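Local coordinates for putative cell surface protein (Streptococcus pyogenes, PDB 4OFQ), which probably serves as an adhesin on the streptococcal cell surface, its beta-sandwich C-terminal region belonging to the antigen I/II family and binding a calcium ion, at residues D48-K51 with G52-A55; D106-D110 with K111-L115; A136-K140 with A141-K145; T273-A276 with K277-E280; L292-Q296 with D297-K301. All coordinates share one frame; numbering follows the deposited sequence.

Contact 1: D48-K51 with G52-A55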
loop_
_atom_site.group_PDB
_atom_site.type_symbol
_atom_site.label_atom_id
_atom_site.label_comp_id
_atom_site.label_asym_id
_atom_site.label_seq_id
_atom_site.Cartn_x
_atom_site.Cartn_y
_atom_site.Cartn_z
ATOM N N ASP A 48 19.056 4.302 -25.103
ATOM C CA ASP A 48 18.979 3.683 -26.421
ATOM C C ASP A 48 19.318 4.625 -27.591
ATOM O O ASP A 48 20.078 4.256 -28.487
ATOM C CB ASP A 48 17.604 3.046 -26.619
ATOM C CG ASP A 48 17.498 2.311 -27.928
ATOM O OD1 ASP A 48 18.118 1.238 -28.054
ATOM O OD2 ASP A 48 16.803 2.810 -28.829
ATOM N N GLN A 49 18.772 5.838 -27.569
ATOM C CA GLN A 49 18.959 6.779 -28.675
ATOM C C GLN A 49 20.420 7.205 -28.857
ATOM O O GLN A 49 20.826 7.608 -29.948
ATOM C CB GLN A 49 18.104 8.033 -28.469
ATOM C CG GLN A 49 16.663 7.891 -28.904
ATOM C CD GLN A 49 16.520 7.598 -30.387
ATOM O OE1 GLN A 49 16.815 8.443 -31.233
ATOM N NE2 GLN A 49 16.059 6.397 -30.707
ATOM N N TYR A 50 21.198 7.125 -27.783
ATOM C CA TYR A 50 22.577 7.617 -27.794
ATOM C C TYR A 50 23.578 6.634 -28.397
ATOM O O TYR A 50 24.728 6.997 -28.635
ATOM C CB TYR A 50 23.017 7.977 -26.376
ATOM C CG TYR A 50 22.142 9.011 -25.722
ATOM C CD1 TYR A 50 21.826 10.190 -26.383
ATOM C CD2 TYR A 50 21.614 8.803 -24.451
ATOM C CE1 TYR A 50 21.014 11.147 -25.792
ATOM C CE2 TYR A 50 20.793 9.753 -23.854
ATOM C CZ TYR A 50 20.508 10.926 -24.532
ATOM O OH TYR A 50 19.707 11.876 -23.947
ATOM N N LYS A 51 23.145 5.396 -28.630
ATOM C CA LYS A 51 24.042 4.345 -29.111
ATOM C C LYS A 51 24.760 4.715 -30.396
ATOM O O LYS A 51 24.139 5.158 -31.359
ATOM C CB LYS A 51 23.263 3.042 -29.327
ATOM C CG LYS A 51 24.121 1.868 -29.759
ATOM C CD LYS A 51 23.293 0.596 -29.893
ATOM C CE LYS A 51 24.159 -0.608 -30.233
ATOM N NZ LYS A 51 23.355 -1.867 -30.319
ATOM N N GLY A 52 26.078 4.541 -30.400
ATOM C CA GLY A 52 26.876 4.726 -31.597
ATOM C C GLY A 52 27.137 6.171 -31.983
ATOM O O GLY A 52 27.817 6.429 -32.972
ATOM N N MET A 53 26.607 7.115 -31.210
ATOM C CA MET A 53 26.852 8.527 -31.486
ATOM C C MET A 53 28.080 9.021 -30.734
ATOM O O MET A 53 28.604 8.329 -29.852
ATOM C CB MET A 53 25.640 9.378 -31.107
ATOM C CG MET A 53 24.310 8.834 -31.620
ATOM S SD MET A 53 23.016 10.091 -31.704
ATOM C CE MET A 53 22.797 10.532 -30.000
ATOM N N THR A 54 28.529 10.224 -31.075
ATOM C CA THR A 54 29.624 10.864 -30.355
ATOM C C THR A 54 29.218 12.241 -29.843
ATOM O O THR A 54 29.087 13.184 -30.625
ATOM C CB THR A 54 30.865 11.014 -31.243
ATOM O OG1 THR A 54 31.222 9.729 -31.758
ATOM C CG2 THR A 54 32.024 11.581 -30.434
ATOM N N ALA A 55 29.018 12.345 -28.533
ATOM C CA ALA A 55 28.675 13.612 -27.898
ATOM C C ALA A 55 29.922 14.470 -27.725
ATOM O O ALA A 55 31.022 13.943 -27.547
ATOM C CB ALA A 55 28.018 13.368 -26.559
#
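Y50 and M53 are the first and last residues of a type II beta turn: M53 N donates to Y50 O at 3.2 Å with an N-H...O angle of 161°, coming from above the carbonyl plane. K51 and G52 sit at its corners, and G52 has the positive phi of 76° that this turn type asks for in its third place. The M53 side chain then folds back under the turn. Its chain bends at the last torsion (chi3 -64°), which brings the methyl CE to the edge of the Y50 ring, close to the ring plane, 3.8 Å from CD1. The same methyl lies 3.5 Å from Q49 O, within the short 3-10 segment 48-50. Beyond the turn, Y50 OH is hydrogen-bonded to D174 OD2, and F175 meets the Y50 ring edge-to-face. M53 O accepts from Q144 NE2 of the chain just after helix 135-143. The turn therefore divides its chemistry: the extended K51 chain leads off on the exposed side, while a thioether methyl and a phenol ring close the inner side around one backbone hydrogen bond.

Contact 2: D106-D110 with K111-L115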
loop_
_atom_site.group_PDB
_atom_site.type_symbol
_atom_site.label_atom_id
_atom_site.label_comp_id
_atom_site.label_asym_id
_atom_site.label_seq_id
_atom_site.Cartn_x
_atom_site.Cartn_y
_atom_site.Cartn_z
ATOM N N ASP A 106 16.705 24.332 -1.634
ATOM C CA ASP A 106 17.113 25.669 -1.181
ATOM C C ASP A 106 18.626 25.875 -1.182
ATOM O O ASP A 106 19.131 26.879 -1.705
ATOM C CB ASP A 106 16.532 25.981 0.204
ATOM C CG ASP A 106 15.016 26.204 0.169
ATOM O OD1 ASP A 106 14.395 25.937 -0.883
ATOM O OD2 ASP A 106 14.445 26.643 1.193
ATOM N N THR A 107 19.345 24.922 -0.596
ATOM C CA THR A 107 20.798 25.006 -0.547
ATOM C C THR A 107 21.458 23.772 -1.161
ATOM O O THR A 107 22.593 23.426 -0.825
ATOM C CB THR A 107 21.339 25.288 0.892
ATOM O OG1 THR A 107 20.775 24.361 1.829
ATOM C CG2 THR A 107 20.984 26.698 1.324
ATOM N N LEU A 108 20.735 23.115 -2.065
ATOM C CA LEU A 108 21.289 22.011 -2.849
ATOM C C LEU A 108 22.575 22.461 -3.535
ATOM O O LEU A 108 22.665 23.606 -3.982
ATOM C CB LEU A 108 20.274 21.547 -3.910
ATOM C CG LEU A 108 20.791 20.625 -5.033
ATOM C CD1 LEU A 108 21.230 19.269 -4.471
ATOM C CD2 LEU A 108 19.736 20.439 -6.126
ATOM N N ASP A 109 23.559 21.561 -3.591
ATOM C CA ASP A 109 24.792 21.744 -4.357
ATOM C C ASP A 109 24.576 22.642 -5.575
ATOM O O ASP A 109 23.810 22.298 -6.469
ATOM C CB ASP A 109 25.291 20.375 -4.820
ATOM C CG ASP A 109 26.572 20.454 -5.630
ATOM O OD1 ASP A 109 26.510 20.848 -6.814
ATOM O OD2 ASP A 109 27.637 20.091 -5.085
ATOM N N ASP A 110 25.252 23.789 -5.610
ATOM C CA ASP A 110 24.955 24.821 -6.614
ATOM C C ASP A 110 25.066 24.342 -8.063
ATOM O O ASP A 110 24.272 24.732 -8.918
ATOM C CB ASP A 110 25.808 26.074 -6.381
ATOM C CG ASP A 110 27.291 25.763 -6.264
ATOM O OD1 ASP A 110 27.699 24.617 -6.558
ATOM O OD2 ASP A 110 28.056 26.676 -5.882
ATOM N N LYS A 111 26.042 23.485 -8.333
ATOM C CA LYS A 111 26.216 22.938 -9.672
ATOM C C LYS A 111 25.042 22.057 -10.078
ATOM O O LYS A 111 24.531 22.160 -11.198
ATOM C CB LYS A 111 27.514 22.133 -9.760
ATOM C CG LYS A 111 27.765 21.542 -11.140
ATOM C CD LYS A 111 28.924 20.547 -11.145
ATOM C CE LYS A 111 28.521 19.206 -10.540
ATOM N NZ LYS A 111 29.613 18.209 -10.684
ATOM N N LEU A 112 24.622 21.174 -9.175
ATOM C CA LEU A 112 23.519 20.275 -9.472
ATOM C C LEU A 112 22.210 21.050 -9.568
ATOM O O LEU A 112 21.341 20.733 -10.387
ATOM C CB LEU A 112 23.423 19.166 -8.413
ATOM C CG LEU A 112 24.596 18.185 -8.402
ATOM C CD1 LEU A 112 24.450 17.189 -7.272
ATOM C CD2 LEU A 112 24.657 17.458 -9.737
ATOM N N LYS A 113 22.069 22.071 -8.732
ATOM C CA LYS A 113 20.861 22.883 -8.742
ATOM C C LYS A 113 20.740 23.630 -10.075
ATOM O O LYS A 113 19.652 23.723 -10.650
ATOM C CB LYS A 113 20.873 23.852 -7.559
ATOM C CG LYS A 113 19.543 24.543 -7.264
ATOM C CD LYS A 113 19.692 25.502 -6.076
ATOM C CE LYS A 113 18.432 26.322 -5.847
ATOM N NZ LYS A 113 18.568 27.165 -4.617
ATOM N N ALA A 114 21.864 24.145 -10.567
ATOM C CA ALA A 114 21.895 24.831 -11.852
ATOM C C ALA A 114 21.585 23.870 -13.002
ATOM O O ALA A 114 20.872 24.222 -13.944
ATOM C CB ALA A 114 23.243 25.507 -12.062
ATOM N N LEU A 115 22.129 22.660 -12.924
ATOM C CA LEU A 115 21.822 21.611 -13.896
ATOM C C LEU A 115 20.329 21.293 -13.963
ATOM O O LEU A 115 19.751 21.233 -15.045
ATOM C CB LEU A 115 22.623 20.340 -13.598
ATOM C CG LEU A 115 24.055 20.352 -14.139
ATOM C CD1 LEU A 115 24.835 19.135 -13.665
ATOM C CD2 LEU A 115 24.049 20.420 -15.661
#
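D109 and L112 form the N-terminal cap of helix 110-119, with D109 at the N-cap position. The capping bond runs from L112 N to D109 OD1, 3.0 Å long and fairly straight at 161°; OD1 uses its anti lone pair, the one turned away from OD2. D109 has CG anti to its own backbone N (chi1 180°), which swings the carboxylate across the first turn of the helix, and OD1 also lies 3.6 Å from L112 CG. The backbone takes over at once: K113 N reaches D109 O at 2.9 Å almost in line with the carbonyl, and A114 N bonds to D110 O.

The close-packed part is on the side that faces the sheet. L108 lays CD2 against the start of K113, 3.8 Å from its CA, and also touches V102 of strand 97-102. L112 is buried against R100 and against I65 of strand 64-70, so the helix start rests on two strands of the mixed sheet.

D110 and K111 make up the looser, solvent-exposed side. D110 OD1 makes a weak, bent bond to K111 N. K111 turns at chi3 and its end leads away from the loop; its NZ stays 5.6 Å from D109 OD1, a separation at which opposite charges may still attract. K113 lies between the two sides: its root rests against L108, and its fully extended chain runs back along the loop, where NZ bonds weakly to Q105 O and donates to D106 O at 3.0 Å from well above that carbonyl's plane.

Contact 3: A136-K140 with A141-K145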
loop_
_atom_site.group_PDB
_atom_site.type_symbol
_atom_site.label_atom_id
_atom_site.label_comp_id
_atom_site.label_asym_id
_atom_site.label_seq_id
_atom_site.Cartn_x
_atom_site.Cartn_y
_atom_site.Cartn_z
ATOM N N ALA A 136 32.649 11.045 -18.168
ATOM C CA ALA A 136 33.324 10.512 -19.347
ATOM C C ALA A 136 33.352 8.981 -19.324
ATOM O O ALA A 136 33.083 8.335 -20.329
ATOM C CB ALA A 136 34.717 11.075 -19.464
ATOM N N ALA A 137 33.672 8.396 -18.177
ATOM C CA ALA A 137 33.736 6.936 -18.084
ATOM C C ALA A 137 32.358 6.298 -18.249
ATOM O O ALA A 137 32.208 5.264 -18.913
ATOM C CB ALA A 137 34.366 6.500 -16.756
ATOM N N PHE A 138 31.360 6.917 -17.624
ATOM C CA PHE A 138 29.998 6.412 -17.642
ATOM C C PHE A 138 29.416 6.527 -19.052
ATOM O O PHE A 138 28.674 5.649 -19.508
ATOM C CB PHE A 138 29.160 7.197 -16.627
ATOM C CG PHE A 138 27.831 6.571 -16.305
ATOM C CD1 PHE A 138 27.727 5.560 -15.357
ATOM C CD2 PHE A 138 26.679 7.012 -16.940
ATOM C CE1 PHE A 138 26.488 4.994 -15.057
ATOM C CE2 PHE A 138 25.448 6.453 -16.647
ATOM C CZ PHE A 138 25.352 5.447 -15.713
ATOM N N TYR A 139 29.778 7.606 -19.739
ATOM C CA TYR A 139 29.346 7.822 -21.106
ATOM C C TYR A 139 29.890 6.726 -22.024
ATOM O O TYR A 139 29.162 6.138 -22.827
ATOM C CB TYR A 139 29.813 9.191 -21.603
ATOM C CG TYR A 139 29.547 9.373 -23.070
ATOM C CD1 TYR A 139 28.244 9.493 -23.544
ATOM C CD2 TYR A 139 30.594 9.402 -23.995
ATOM C CE1 TYR A 139 27.981 9.642 -24.892
ATOM C CE2 TYR A 139 30.342 9.555 -25.351
ATOM C CZ TYR A 139 29.031 9.667 -25.793
ATOM O OH TYR A 139 28.762 9.812 -27.132
ATOM N N LYS A 140 31.180 6.447 -21.891
ATOM C CA LYS A 140 31.829 5.459 -22.737
ATOM C C LYS A 140 31.308 4.043 -22.463
ATOM O O LYS A 140 31.065 3.264 -23.390
ATOM C CB LYS A 140 33.345 5.545 -22.538
ATOM C CG LYS A 140 34.177 4.631 -23.414
ATOM C CD LYS A 140 35.658 4.885 -23.160
ATOM C CE LYS A 140 36.538 4.164 -24.166
ATOM N NZ LYS A 140 37.978 4.343 -23.827
ATOM N N ALA A 141 31.109 3.720 -21.189
ATOM C CA ALA A 141 30.718 2.371 -20.799
ATOM C C ALA A 141 29.251 2.046 -21.069
ATOM O O ALA A 141 28.931 0.924 -21.477
ATOM C CB ALA A 141 31.049 2.124 -19.324
ATOM N N TYR A 142 28.359 3.006 -20.825
ATOM C CA TYR A 142 26.923 2.718 -20.881
ATOM C C TYR A 142 26.147 3.569 -21.878
ATOM O O TYR A 142 25.458 3.031 -22.726
ATOM C CB TYR A 142 26.298 2.796 -19.479
ATOM C CG TYR A 142 27.050 1.914 -18.514
ATOM C CD1 TYR A 142 26.966 0.531 -18.604
ATOM C CD2 TYR A 142 27.890 2.460 -17.561
ATOM C CE1 TYR A 142 27.676 -0.283 -17.748
ATOM C CE2 TYR A 142 28.614 1.657 -16.712
ATOM C CZ TYR A 142 28.506 0.290 -16.807
ATOM O OH TYR A 142 29.229 -0.507 -15.950
ATOM N N VAL A 143 26.273 4.888 -21.777
ATOM C CA VAL A 143 25.474 5.801 -22.593
ATOM C C VAL A 143 25.722 5.637 -24.095
ATOM O O VAL A 143 24.781 5.481 -24.885
ATOM C CB VAL A 143 25.750 7.258 -22.211
ATOM C CG1 VAL A 143 24.928 8.197 -23.090
ATOM C CG2 VAL A 143 25.461 7.483 -20.718
ATOM N N GLN A 144 26.994 5.676 -24.476
ATOM C CA GLN A 144 27.392 5.577 -25.880
ATOM C C GLN A 144 27.131 4.181 -26.453
ATOM O O GLN A 144 27.057 4.001 -27.677
ATOM C CB GLN A 144 28.872 5.950 -26.030
ATOM C CG GLN A 144 29.342 6.146 -27.458
ATOM C CD GLN A 144 30.773 6.650 -27.530
ATOM O OE1 GLN A 144 31.653 6.146 -26.835
ATOM N NE2 GLN A 144 31.010 7.655 -28.368
ATOM N N LYS A 145 27.000 3.196 -25.569
ATOM C CA LYS A 145 26.660 1.840 -25.991
ATOM C C LYS A 145 25.149 1.588 -25.987
ATOM O O LYS A 145 24.692 0.494 -26.323
ATOM C CB LYS A 145 27.376 0.815 -25.110
ATOM C CG LYS A 145 28.902 0.909 -25.195
ATOM C CD LYS A 145 29.570 -0.203 -24.397
ATOM C CE LYS A 145 31.079 -0.130 -24.515
ATOM N NZ LYS A 145 31.745 -1.169 -23.679
HETATM O O HOH W 1 31.746 3.527 -25.953
#
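The C-terminal end of helix 135-143 widens here into a pi-type turn. F138 O accepts from Y142 N at 3.0 Å and, more weakly, from V143 N; one step on, Q144 N reaches past the usual partner to Y139 O at 2.8 Å, straight (167°) and in the carbonyl plane. That wider spacing sets Q144 over Y139: its CB sits above one face of the phenol ring, 3.9 Å from the centroid, in a CH-pi contact. V143 CG1 meets the same ring obliquely, 3.6 Å from CD1. F138, its CG anti to the backbone N (chi1 -166°), carries its ring beneath Y142, whose CD2 lies over one face; the two planes are inclined by 54°. F64 of strand 64-70 packs against F138, Y139 and V143. The phenol oxygens have their own partners: Y139 OH bonds to A55 N and Y142 OH to D91. A water donates to both K140 O and Q144 OE1, at 2.7 and 2.8 Å. With its nitrogen held by the 50-53 turn, the Q144 amide is thus gripped at both ends, which should fix its rotation and tie the helix end to the loop around M53.

Contact 4: T273-A276 with K277-E280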
loop_
_atom_site.group_PDB
_atom_site.type_symbol
_atom_site.label_atom_id
_atom_site.label_comp_id
_atom_site.label_asym_id
_atom_site.label_seq_id
_atom_site.Cartn_x
_atom_site.Cartn_y
_atom_site.Cartn_z
ATOM N N THR A 273 -24.320 -15.237 2.297
ATOM C CA THR A 273 -23.953 -16.631 2.565
ATOM C C THR A 273 -23.149 -16.765 3.869
ATOM O O THR A 273 -22.288 -15.947 4.170
ATOM C CB THR A 273 -23.121 -17.231 1.401
ATOM O OG1 THR A 273 -23.880 -17.174 0.188
ATOM C CG2 THR A 273 -22.744 -18.680 1.686
ATOM N N ASP A 274 -23.449 -17.804 4.637
ATOM C CA ASP A 274 -22.712 -18.135 5.843
ATOM C C ASP A 274 -21.271 -18.529 5.514
ATOM O O ASP A 274 -21.043 -19.410 4.691
ATOM C CB ASP A 274 -23.400 -19.317 6.528
ATOM C CG ASP A 274 -22.919 -19.521 7.941
ATOM O OD1 ASP A 274 -21.802 -20.061 8.109
ATOM O OD2 ASP A 274 -23.653 -19.135 8.876
ATOM N N LEU A 275 -20.297 -17.900 6.168
ATOM C CA LEU A 275 -18.895 -18.188 5.856
ATOM C C LEU A 275 -18.160 -18.948 6.955
ATOM O O LEU A 275 -16.937 -19.003 6.930
ATOM C CB LEU A 275 -18.134 -16.890 5.558
ATOM C CG LEU A 275 -18.694 -16.057 4.410
ATOM C CD1 LEU A 275 -17.899 -14.758 4.238
ATOM C CD2 LEU A 275 -18.708 -16.861 3.115
ATOM N N ALA A 276 -18.888 -19.531 7.909
ATOM C CA ALA A 276 -18.245 -20.227 9.033
ATOM C C ALA A 276 -17.192 -21.253 8.615
ATOM O O ALA A 276 -16.123 -21.335 9.223
ATOM C CB ALA A 276 -19.276 -20.889 9.937
ATOM N N LYS A 277 -17.490 -22.039 7.584
ATOM C CA LYS A 277 -16.595 -23.125 7.203
ATOM C C LYS A 277 -15.257 -22.643 6.645
ATOM O O LYS A 277 -14.335 -23.439 6.458
ATOM C CB LYS A 277 -17.277 -24.090 6.218
ATOM C CG LYS A 277 -17.576 -23.505 4.841
ATOM C CD LYS A 277 -18.359 -24.508 4.018
ATOM C CE LYS A 277 -18.156 -24.322 2.533
ATOM N NZ LYS A 277 -18.723 -25.466 1.746
ATOM N N TYR A 278 -15.158 -21.345 6.364
ATOM C CA TYR A 278 -13.913 -20.782 5.851
ATOM C C TYR A 278 -13.151 -20.068 6.961
ATOM O O TYR A 278 -12.165 -19.372 6.703
ATOM C CB TYR A 278 -14.195 -19.801 4.710
ATOM C CG TYR A 278 -15.062 -20.376 3.617
ATOM C CD1 TYR A 278 -14.608 -21.431 2.827
ATOM C CD2 TYR A 278 -16.328 -19.860 3.366
ATOM C CE1 TYR A 278 -15.395 -21.955 1.815
ATOM C CE2 TYR A 278 -17.126 -20.382 2.358
ATOM C CZ TYR A 278 -16.650 -21.427 1.582
ATOM O OH TYR A 278 -17.440 -21.956 0.580
ATOM N N THR A 279 -13.613 -20.231 8.199
ATOM C CA THR A 279 -13.044 -19.477 9.313
ATOM C C THR A 279 -12.793 -20.346 10.537
ATOM O O THR A 279 -13.203 -21.512 10.597
ATOM C CB THR A 279 -13.964 -18.323 9.758
ATOM O OG1 THR A 279 -15.199 -18.861 10.254
ATOM C CG2 THR A 279 -14.248 -17.375 8.604
ATOM N N GLU A 280 -12.128 -19.750 11.516
ATOM C CA GLU A 280 -11.917 -20.380 12.814
ATOM C C GLU A 280 -12.240 -19.359 13.888
ATOM O O GLU A 280 -11.752 -18.228 13.853
ATOM C CB GLU A 280 -10.465 -20.838 12.975
ATOM C CG GLU A 280 -10.016 -21.896 11.978
ATOM C CD GLU A 280 -8.504 -22.080 11.968
ATOM O OE1 GLU A 280 -7.841 -21.655 12.941
ATOM O OE2 GLU A 280 -7.980 -22.642 10.981
HETATM O O HOH W 2 -20.216 -22.024 6.223
#
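A276 O takes two hydrogen bonds from T279, one from OG1 at 2.8 Å and one from the backbone N at 2.9 Å, both arriving from the same face of the carbonyl plane. The hydroxyl gets there because OG1 stands between the backbone N and the carbonyl carbon (chi1 64°), leaving CG2 to rest 3.6 Å from L275 O. Beside this pair, Y278 N donates to L275 O at 3.0 Å, closing the tight 3-10 turn that leads into strand 279-284. L275 also packs through its side chain, with CD2 lying 3.8 Å from Y278 CD2 where the two residues pass at a slant.

The next layer holds the start of the turn in place. D274 OD1 accepts from A276 N at 3.0 Å, an Asx turn in which the N-H comes from above the carboxylate plane. A water bridges D274 O and K277 N, giving to the first and accepting from the second. K277 lays its CG over the centre of one face of the Y278 ring.

Further out, the Y278 ring stacks with F298, and L275 and T279 both touch V255 and F294. The turn is sealed by polar groups: the threonine hydroxyl, the aspartate oxygen and a water each meet a backbone group, while L275 is buried against V255 and F294.

Contact 5: L292-Q296 with D297-K301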
loop_
_atom_site.group_PDB
_atom_site.type_symbol
_atom_site.label_atom_id
_atom_site.label_comp_id
_atom_site.label_asym_id
_atom_site.label_seq_id
_atom_site.Cartn_x
_atom_site.Cartn_y
_atom_site.Cartn_z
ATOM N N LEU A 292 -12.047 -14.129 15.303
ATOM C CA LEU A 292 -12.500 -14.930 14.167
ATOM C C LEU A 292 -11.603 -14.614 12.977
ATOM O O LEU A 292 -11.531 -13.469 12.530
ATOM C CB LEU A 292 -13.978 -14.667 13.839
ATOM C CG LEU A 292 -14.591 -15.494 12.700
ATOM C CD1 LEU A 292 -16.066 -15.766 12.949
ATOM C CD2 LEU A 292 -14.418 -14.777 11.367
ATOM N N ALA A 293 -10.923 -15.634 12.469
ATOM C CA ALA A 293 -9.965 -15.457 11.381
ATOM C C ALA A 293 -10.353 -16.263 10.157
ATOM O O ALA A 293 -10.654 -17.461 10.252
ATOM C CB ALA A 293 -8.556 -15.861 11.831
ATOM N N PHE A 294 -10.323 -15.619 8.998
ATOM C CA PHE A 294 -10.486 -16.366 7.761
ATOM C C PHE A 294 -9.262 -17.233 7.490
ATOM O O PHE A 294 -8.130 -16.836 7.776
ATOM C CB PHE A 294 -10.775 -15.417 6.605
ATOM C CG PHE A 294 -12.229 -15.106 6.466
ATOM C CD1 PHE A 294 -12.796 -14.058 7.166
ATOM C CD2 PHE A 294 -13.041 -15.895 5.656
ATOM C CE1 PHE A 294 -14.161 -13.793 7.059
ATOM C CE2 PHE A 294 -14.397 -15.635 5.543
ATOM C CZ PHE A 294 -14.954 -14.581 6.244
ATOM N N LYS A 295 -9.488 -18.426 6.947
ATOM C CA LYS A 295 -8.374 -19.319 6.638
ATOM C C LYS A 295 -7.583 -18.809 5.431
ATOM O O LYS A 295 -8.168 -18.390 4.431
ATOM C CB LYS A 295 -8.880 -20.729 6.368
ATOM C CG LYS A 295 -9.507 -21.395 7.582
ATOM C CD LYS A 295 -10.389 -22.567 7.166
ATOM C CE LYS A 295 -10.912 -23.298 8.396
ATOM N NZ LYS A 295 -11.823 -24.406 8.012
ATOM N N GLN A 296 -6.255 -18.876 5.510
ATOM C CA GLN A 296 -5.418 -18.390 4.412
ATOM C C GLN A 296 -5.660 -19.112 3.087
ATOM O O GLN A 296 -5.651 -18.485 2.028
ATOM C CB GLN A 296 -3.930 -18.466 4.760
ATOM C CG GLN A 296 -3.495 -17.539 5.860
ATOM C CD GLN A 296 -1.989 -17.386 5.914
ATOM O OE1 GLN A 296 -1.269 -18.302 6.327
ATOM N NE2 GLN A 296 -1.498 -16.220 5.493
ATOM N N ASP A 297 -5.860 -20.427 3.137
ATOM C CA ASP A 297 -6.048 -21.186 1.902
ATOM C C ASP A 297 -7.341 -20.769 1.188
ATOM O O ASP A 297 -7.425 -20.830 -0.045
ATOM C CB ASP A 297 -5.987 -22.700 2.152
ATOM C CG ASP A 297 -6.877 -23.142 3.297
ATOM O OD1 ASP A 297 -6.510 -22.894 4.469
ATOM O OD2 ASP A 297 -7.940 -23.740 3.023
ATOM N N PHE A 298 -8.337 -20.345 1.960
ATOM C CA PHE A 298 -9.547 -19.755 1.391
ATOM C C PHE A 298 -9.277 -18.357 0.829
ATOM O O PHE A 298 -9.598 -18.070 -0.331
ATOM C CB PHE A 298 -10.676 -19.676 2.419
ATOM C CG PHE A 298 -11.877 -18.901 1.928
ATOM C CD1 PHE A 298 -12.716 -19.433 0.965
ATOM C CD2 PHE A 298 -12.140 -17.634 2.405
ATOM C CE1 PHE A 298 -13.813 -18.720 0.508
ATOM C CE2 PHE A 298 -13.230 -16.921 1.953
ATOM C CZ PHE A 298 -14.067 -17.466 1.001
ATOM N N LEU A 299 -8.691 -17.490 1.655
ATOM C CA LEU A 299 -8.381 -16.128 1.236
ATOM C C LEU A 299 -7.565 -16.131 -0.050
ATOM O O LEU A 299 -7.757 -15.277 -0.911
ATOM C CB LEU A 299 -7.629 -15.373 2.327
ATOM C CG LEU A 299 -8.448 -15.081 3.587
ATOM C CD1 LEU A 299 -7.592 -14.398 4.644
ATOM C CD2 LEU A 299 -9.670 -14.263 3.236
ATOM N N ALA A 300 -6.684 -17.116 -0.189
ATOM C CA ALA A 300 -5.816 -17.188 -1.359
ATOM C C ALA A 300 -6.577 -17.449 -2.665
ATOM O O ALA A 300 -6.046 -17.232 -3.760
ATOM C CB ALA A 300 -4.722 -18.231 -1.149
ATOM N N LYS A 301 -7.821 -17.904 -2.548
ATOM C CA LYS A 301 -8.624 -18.238 -3.719
ATOM C C LYS A 301 -9.486 -17.081 -4.242
ATOM O O LYS A 301 -10.066 -17.190 -5.321
ATOM C CB LYS A 301 -9.505 -19.462 -3.425
ATOM C CG LYS A 301 -8.708 -20.730 -3.124
ATOM C CD LYS A 301 -9.630 -21.887 -2.776
ATOM C CE LYS A 301 -8.871 -23.205 -2.729
ATOM N NZ LYS A 301 -9.796 -24.348 -2.502
#
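Strand 289-294 gives way to the short helix 296-299 at K295, the N-cap residue. K295 O receives L299 N at 3.0 Å, nearly straight at 175°, and only weakly F298 N; A300 N then bonds to Q296 O at 2.8 Å. The strand's last residue, F294, turns its side chain toward the helix. Its ring lies beside that of F298 and points the same way, the two meeting rim to rim with planes 26° apart and F294 CD2 3.8 Å from F298 CD2. F298 takes this place with CG anti to its backbone N (chi1 172°). On the neighbouring helix position L299 comes against the root of F294, CD2 3.7 Å from CB, and its CG also lies 3.4 Å from K295 O. All three of these apolar residues are buried. F308 meets the F294 ring edge-to-face and touches F298 and L299 as well.

The polar chains go elsewhere: K295 NZ and Q296 NE2 both donate outside the junction, while K295 CB passes 3.7 Å from D297 OD1. The N-cap carries no carboxylate or hydroxyl, so its share in starting the helix comes through the backbone oxygen of K295. The side-chain contact between helix and strand end is apolar, the paired phenylalanines and L299, with the lysine and glutamine linking the junction to backbone oxygens of K277 and T235.

Contacts 1 and 3 touch at one end of the chain, where the 48-55 segment and the end of helix 135-143 are joined by hydrogen bonds from Y139 and Q144 to the backbone of that segment. Contact 2 lies on the same side of the chain's centre but stands apart, its nearest atoms about 11 Å from contact 3. Contacts 4 and 5 lie across the chain's centre from these three, and their strands 279-284 and 289-294 are neighbours in one antiparallel sheet. Contacts 3 and 5 are partly buried and rely on aromatic and aliphatic side chains; contacts 1, 2 and 4 are surface features. In contacts 2 and 4 side-chain oxygens bond to backbone groups, whereas contact 1 uses a purely backbone turn bond.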